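Local atomic coordinates of pyrrolidone-carboxylate peptidase (Deinococcus radiodurans R1, PDB entry 5Z48), a protein that removes pyroglutamate (5-oxoproline) from the N-terminus of peptides as a thiol exopeptidase, generally sparing those with proline in second place. Residues L119-I133 with R199-Q211. Residues are numbered along the deposited sequence; the frame is centred on the assembly and turned at random.
With DMS (dimethyl sulfoxide), chain H.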
loop_
_atom_site.group_PDB
_atom_site.type_symbol
_atom_site.label_atom_id
_atom_site.label_comp_id
_atom_site.label_asym_id
_atom_site.label_seq_id
_atom_site.Cartn_x
_atom_site.Cartn_y
_atom_site.Cartn_z
ATOM N N LEU B 119 -14.581 21.084 -14.336
ATOM C CA LEU B 119 -15.763 20.381 -13.873
ATOM C C LEU B 119 -16.155 20.871 -12.476
ATOM O O LEU B 119 -15.318 21.367 -11.715
ATOM C CB LEU B 119 -15.501 18.867 -13.820
ATOM C CG LEU B 119 -15.259 18.166 -15.158
ATOM C CD1 LEU B 119 -15.090 16.708 -14.897
ATOM C CD2 LEU B 119 -16.466 18.418 -16.044
ATOM N N PRO B 120 -17.436 20.708 -12.096
ATOM C CA PRO B 120 -17.888 21.057 -10.742
ATOM C C PRO B 120 -17.524 19.926 -9.782
ATOM O O PRO B 120 -18.316 19.034 -9.515
ATOM C CB PRO B 120 -19.399 21.230 -10.932
ATOM C CG PRO B 120 -19.742 20.294 -12.078
ATOM C CD PRO B 120 -18.548 20.359 -12.992
ATOM N N LEU B 121 -16.255 19.946 -9.322
ATOM C CA LEU B 121 -15.698 18.792 -8.601
ATOM C C LEU B 121 -16.526 18.442 -7.377
ATOM O O LEU B 121 -16.830 17.258 -7.158
ATOM C CB LEU B 121 -14.231 19.046 -8.198
ATOM C CG LEU B 121 -13.305 19.316 -9.383
ATOM C CD1 LEU B 121 -11.897 19.660 -8.833
ATOM C CD2 LEU B 121 -13.251 18.177 -10.407
ATOM N N ARG B 122 -16.852 19.428 -6.533
ATOM C CA ARG B 122 -17.551 19.086 -5.288
ATOM C C ARG B 122 -18.969 18.594 -5.556
ATOM O O ARG B 122 -19.435 17.674 -4.863
ATOM C CB ARG B 122 -17.559 20.263 -4.309
ATOM C CG ARG B 122 -16.161 20.680 -3.827
ATOM C CD ARG B 122 -15.470 19.649 -2.929
ATOM N NE ARG B 122 -14.033 19.968 -2.762
ATOM C CZ ARG B 122 -13.179 19.169 -2.128
ATOM N NH1 ARG B 122 -13.600 18.024 -1.583
ATOM N NH2 ARG B 122 -11.893 19.464 -2.074
ATOM N N ALA B 123 -19.641 19.120 -6.586
ATOM C CA ALA B 123 -20.976 18.631 -6.923
ATOM C C ALA B 123 -20.931 17.180 -7.379
ATOM O O ALA B 123 -21.842 16.394 -7.088
ATOM C CB ALA B 123 -21.577 19.499 -8.016
ATOM N N ILE B 124 -19.877 16.796 -8.108
ATOM C CA ILE B 124 -19.768 15.395 -8.510
ATOM C C ILE B 124 -19.521 14.500 -7.297
ATOM O O ILE B 124 -20.158 13.445 -7.158
ATOM C CB ILE B 124 -18.662 15.223 -9.566
ATOM C CG1 ILE B 124 -19.012 15.987 -10.859
ATOM C CG2 ILE B 124 -18.438 13.717 -9.875
ATOM C CD1 ILE B 124 -17.779 16.134 -11.822
ATOM N N LEU B 125 -18.591 14.892 -6.414
ATOM C CA LEU B 125 -18.355 14.095 -5.204
ATOM C C LEU B 125 -19.627 13.919 -4.402
ATOM O O LEU B 125 -19.899 12.828 -3.874
ATOM C CB LEU B 125 -17.278 14.757 -4.336
ATOM C CG LEU B 125 -15.850 14.744 -4.915
ATOM C CD1 LEU B 125 -14.873 15.232 -3.855
ATOM C CD2 LEU B 125 -15.355 13.438 -5.538
ATOM N N ALA B 126 -20.442 14.970 -4.321
ATOM C CA ALA B 126 -21.670 14.890 -3.539
ATOM C C ALA B 126 -22.677 13.964 -4.213
ATOM O O ALA B 126 -23.380 13.194 -3.549
ATOM C CB ALA B 126 -22.283 16.281 -3.332
ATOM N N ALA B 127 -22.748 14.024 -5.548
ATOM C CA ALA B 127 -23.658 13.120 -6.250
ATOM C C ALA B 127 -23.228 11.665 -6.083
ATOM O O ALA B 127 -24.069 10.773 -5.875
ATOM C CB ALA B 127 -23.723 13.499 -7.737
ATOM N N TRP B 128 -21.918 11.418 -6.154
ATOM C CA TRP B 128 -21.400 10.075 -5.907
ATOM C C TRP B 128 -21.763 9.610 -4.506
ATOM O O TRP B 128 -22.224 8.485 -4.322
ATOM C CB TRP B 128 -19.873 10.048 -6.059
ATOM C CG TRP B 128 -19.345 9.924 -7.470
ATOM C CD1 TRP B 128 -20.030 9.526 -8.593
ATOM C CD2 TRP B 128 -18.006 10.190 -7.889
ATOM N NE1 TRP B 128 -19.196 9.524 -9.682
ATOM C CE2 TRP B 128 -17.941 9.913 -9.271
ATOM C CE3 TRP B 128 -16.847 10.615 -7.217
ATOM C CZ2 TRP B 128 -16.761 10.089 -10.018
ATOM C CZ3 TRP B 128 -15.675 10.754 -7.958
ATOM C CH2 TRP B 128 -15.635 10.475 -9.333
ATOM N N ARG B 129 -21.541 10.456 -3.490
ATOM C CA ARG B 129 -21.866 10.043 -2.119
ATOM C C ARG B 129 -23.359 9.739 -1.953
ATOM O O ARG B 129 -23.749 8.750 -1.297
ATOM C CB ARG B 129 -21.416 11.129 -1.140
ATOM C CG ARG B 129 -21.577 10.655 0.331
ATOM C CD ARG B 129 -20.702 11.420 1.321
ATOM N NE ARG B 129 -19.280 11.039 1.263
ATOM C CZ ARG B 129 -18.731 10.091 2.029
ATOM N NH1 ARG B 129 -19.482 9.428 2.876
ATOM N NH2 ARG B 129 -17.436 9.801 1.918
ATOM N N GLU B 130 -24.218 10.562 -2.555
ATOM C CA GLU B 130 -25.646 10.304 -2.467
ATOM C C GLU B 130 -26.006 8.972 -3.118
ATOM O O GLU B 130 -26.900 8.270 -2.633
ATOM C CB GLU B 130 -26.403 11.471 -3.120
ATOM C CG GLU B 130 -27.904 11.543 -2.766
ATOM C CD GLU B 130 -28.779 10.663 -3.651
ATOM O OE1 GLU B 130 -28.343 10.323 -4.782
ATOM O OE2 GLU B 130 -29.916 10.314 -3.216
ATOM N N ALA B 131 -25.267 8.577 -4.163
ATOM C CA ALA B 131 -25.453 7.286 -4.825
ATOM C C ALA B 131 -24.675 6.150 -4.166
ATOM O O ALA B 131 -24.585 5.061 -4.751
ATOM C CB ALA B 131 -25.052 7.398 -6.302
ATOM N N GLU B 132 -24.106 6.394 -2.974
ATOM C CA GLU B 132 -23.339 5.406 -2.200
ATOM C C GLU B 132 -22.089 4.942 -2.944
ATOM O O GLU B 132 -21.654 3.800 -2.772
ATOM C CB GLU B 132 -24.199 4.212 -1.780
ATOM C CG GLU B 132 -25.395 4.646 -0.927
ATOM C CD GLU B 132 -26.316 3.520 -0.547
ATOM O OE1 GLU B 132 -27.449 3.832 -0.100
ATOM O OE2 GLU B 132 -25.958 2.327 -0.718
ATOM N N ILE B 133 -21.464 5.856 -3.679
ATOM C CA ILE B 133 -20.213 5.587 -4.401
ATOM C C ILE B 133 -19.088 6.339 -3.701
ATOM O O ILE B 133 -19.085 7.583 -3.708
ATOM C CB ILE B 133 -20.310 5.992 -5.883
ATOM C CG1 ILE B 133 -21.391 5.144 -6.562
ATOM C CG2 ILE B 133 -18.967 5.782 -6.611
ATOM C CD1 ILE B 133 -21.765 5.684 -7.944
ATOM N N ARG B 199 -21.822 2.942 -13.599
ATOM C CA ARG B 199 -22.738 3.757 -12.810
ATOM C C ARG B 199 -22.039 5.000 -12.269
ATOM O O ARG B 199 -22.632 6.089 -12.251
ATOM C CB ARG B 199 -23.323 2.933 -11.667
ATOM C CG ARG B 199 -24.478 3.666 -10.974
ATOM C CD ARG B 199 -25.193 2.749 -10.002
ATOM N NE ARG B 199 -24.323 2.263 -8.917
ATOM C CZ ARG B 199 -24.278 2.806 -7.690
ATOM N NH1 ARG B 199 -25.054 3.844 -7.360
ATOM N NH2 ARG B 199 -23.488 2.287 -6.749
ATOM N N ALA B 200 -20.771 4.877 -11.837
ATOM C CA ALA B 200 -20.042 6.050 -11.346
ATOM C C ALA B 200 -19.866 7.083 -12.444
ATOM O O ALA B 200 -19.987 8.292 -12.206
ATOM C CB ALA B 200 -18.672 5.624 -10.773
ATOM N N VAL B 201 -19.546 6.631 -13.655
ATOM C CA VAL B 201 -19.388 7.570 -14.772
ATOM C C VAL B 201 -20.724 8.238 -15.083
ATOM O O VAL B 201 -20.782 9.458 -15.324
ATOM C CB VAL B 201 -18.798 6.832 -15.992
ATOM C CG1 VAL B 201 -18.684 7.750 -17.208
ATOM C CG2 VAL B 201 -17.415 6.294 -15.615
ATOM N N ARG B 202 -21.803 7.463 -15.070
ATOM C CA ARG B 202 -23.151 7.980 -15.335
ATOM C C ARG B 202 -23.538 9.043 -14.308
ATOM O O ARG B 202 -24.033 10.121 -14.663
ATOM C CB ARG B 202 -24.165 6.838 -15.301
ATOM C CG ARG B 202 -25.588 7.347 -15.608
ATOM C CD ARG B 202 -26.647 6.278 -15.530
ATOM N NE ARG B 202 -27.981 6.840 -15.787
ATOM C CZ ARG B 202 -28.982 6.171 -16.362
ATOM N NH1 ARG B 202 -28.794 4.916 -16.761
ATOM N NH2 ARG B 202 -30.170 6.757 -16.555
ATOM N N VAL B 203 -23.308 8.759 -13.025
ATOM C CA VAL B 203 -23.647 9.711 -11.966
ATOM C C VAL B 203 -22.845 11.006 -12.119
ATOM O O VAL B 203 -23.388 12.112 -11.936
ATOM C CB VAL B 203 -23.461 9.038 -10.583
ATOM C CG1 VAL B 203 -23.598 10.029 -9.407
ATOM C CG2 VAL B 203 -24.516 7.968 -10.426
ATOM N N ALA B 204 -21.564 10.895 -12.483
ATOM C CA ALA B 204 -20.765 12.093 -12.739
ATOM C C ALA B 204 -21.329 12.877 -13.902
ATOM O O ALA B 204 -21.431 14.106 -13.820
ATOM C CB ALA B 204 -19.292 11.726 -12.981
ATOM N N ALA B 205 -21.684 12.178 -15.002
ATOM C CA ALA B 205 -22.256 12.854 -16.175
ATOM C C ALA B 205 -23.533 13.604 -15.805
ATOM O O ALA B 205 -23.734 14.764 -16.213
ATOM C CB ALA B 205 -22.550 11.832 -17.265
ATOM N N GLU B 206 -24.388 12.972 -14.998
ATOM C CA GLU B 206 -25.650 13.590 -14.603
ATOM C C GLU B 206 -25.404 14.826 -13.744
ATOM O O GLU B 206 -26.108 15.842 -13.889
ATOM C CB GLU B 206 -26.515 12.552 -13.853
ATOM C CG GLU B 206 -26.921 11.351 -14.722
ATOM C CD GLU B 206 -27.608 10.194 -13.978
ATOM O OE1 GLU B 206 -27.471 10.105 -12.738
ATOM O OE2 GLU B 206 -28.281 9.372 -14.654
ATOM N N ALA B 207 -24.409 14.765 -12.864
ATOM C CA ALA B 207 -24.131 15.924 -12.010
ATOM C C ALA B 207 -23.566 17.087 -12.833
ATOM O O ALA B 207 -23.909 18.252 -12.586
ATOM C CB ALA B 207 -23.169 15.567 -10.873
ATOM N N ILE B 208 -22.706 16.781 -13.806
ATOM C CA ILE B 208 -22.114 17.831 -14.631
ATOM C C ILE B 208 -23.204 18.571 -15.397
ATOM O O ILE B 208 -23.252 19.806 -15.428
ATOM C CB ILE B 208 -21.077 17.227 -15.599
ATOM C CG1 ILE B 208 -19.830 16.742 -14.833
ATOM C CG2 ILE B 208 -20.709 18.269 -16.653
ATOM C CD1 ILE B 208 -19.005 15.680 -15.612
ATOM N N THR B 209 -24.109 17.816 -16.016
ATOM C CA THR B 209 -25.094 18.499 -16.848
ATOM C C THR B 209 -26.156 19.186 -16.011
ATOM O O THR B 209 -26.752 20.174 -16.462
ATOM C CB THR B 209 -25.751 17.542 -17.848
ATOM O OG1 THR B 209 -26.458 16.515 -17.137
ATOM C CG2 THR B 209 -24.692 16.868 -18.772
ATOM N N ALA B 210 -26.431 18.671 -14.815
ATOM C CA ALA B 210 -27.350 19.355 -13.920
ATOM C C ALA B 210 -26.782 20.712 -13.521
ATOM O O ALA B 210 -27.514 21.682 -13.400
ATOM C CB ALA B 210 -27.621 18.491 -12.689
ATOM N N GLN B 211 -25.459 20.793 -13.344
ATOM C CA GLN B 211 -24.865 22.063 -12.919
ATOM C C GLN B 211 -24.866 23.085 -14.033
ATOM O O GLN B 211 -24.935 24.289 -13.764
ATOM C CB GLN B 211 -23.424 21.868 -12.430
ATOM C CG GLN B 211 -23.264 21.113 -11.136
ATOM C CD GLN B 211 -23.843 21.868 -9.951
ATOM O OE1 GLN B 211 -23.628 23.068 -9.802
ATOM N NE2 GLN B 211 -24.622 21.177 -9.133
HETATM S S DMS H . -13.824 23.371 -8.998
HETATM O O DMS H . -14.923 22.431 -8.688
HETATM C C1 DMS H . -12.986 23.148 -10.592
HETATM C C2 DMS H . -12.468 23.235 -7.802
#
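The carbonyl oxygen of A200 is gripped twice: W128 NE1 donates to A200 O at 2.9 Å across the contact, and A204 N closes the usual helical bond to it from the opposite face of the carbonyl plane. The indole bond is nearly straight (163°) and lies close to the ring plane; the indole N-H of the buried W128 is thus satisfied by a carbonyl that still keeps its helical bond from A204 N. CG2 of I124 sits over the centre of that ring, while I133 CG2 lies near the rim of its other face, and V203 CG1 comes within 3.7 Å of W128 CD1 from an oblique direction. Helices 121-130 and 199-211 run roughly antiparallel here, at 132° with axes 8.8 Å apart, and the small side chains of A127 and A207 fit this close approach, their CB atoms meeting at 3.8 Å. The two helices pack together on one side of the central sheet of the peptidase C15 fold, W128 and I124 resting on strand 80-90 and I208 on strand 67-73. Helix 121-130 ends in a Schellman motif, with E132 at positive phi. Here the chain of R199, bent at chi3 (61°), brings NH1 to a lone pair of A131 O in the carbonyl plane, at 2.9 Å, while I133 CD1 lies over one guanidinium face, offset toward its rim, and NH2 pairs with E196. A leucine in place of R199 would probably leave the A131 carbonyl without this donor and E196 without this charged mate. Toward the other end, I124 CD1 reaches I208 CG1 at 3.7 Å, and L119 CD2 touches I208 CD1. Beyond them Q211, its chain bent at the second torsion, lays CG against P120 CG and turns its amide toward the methyl of A123.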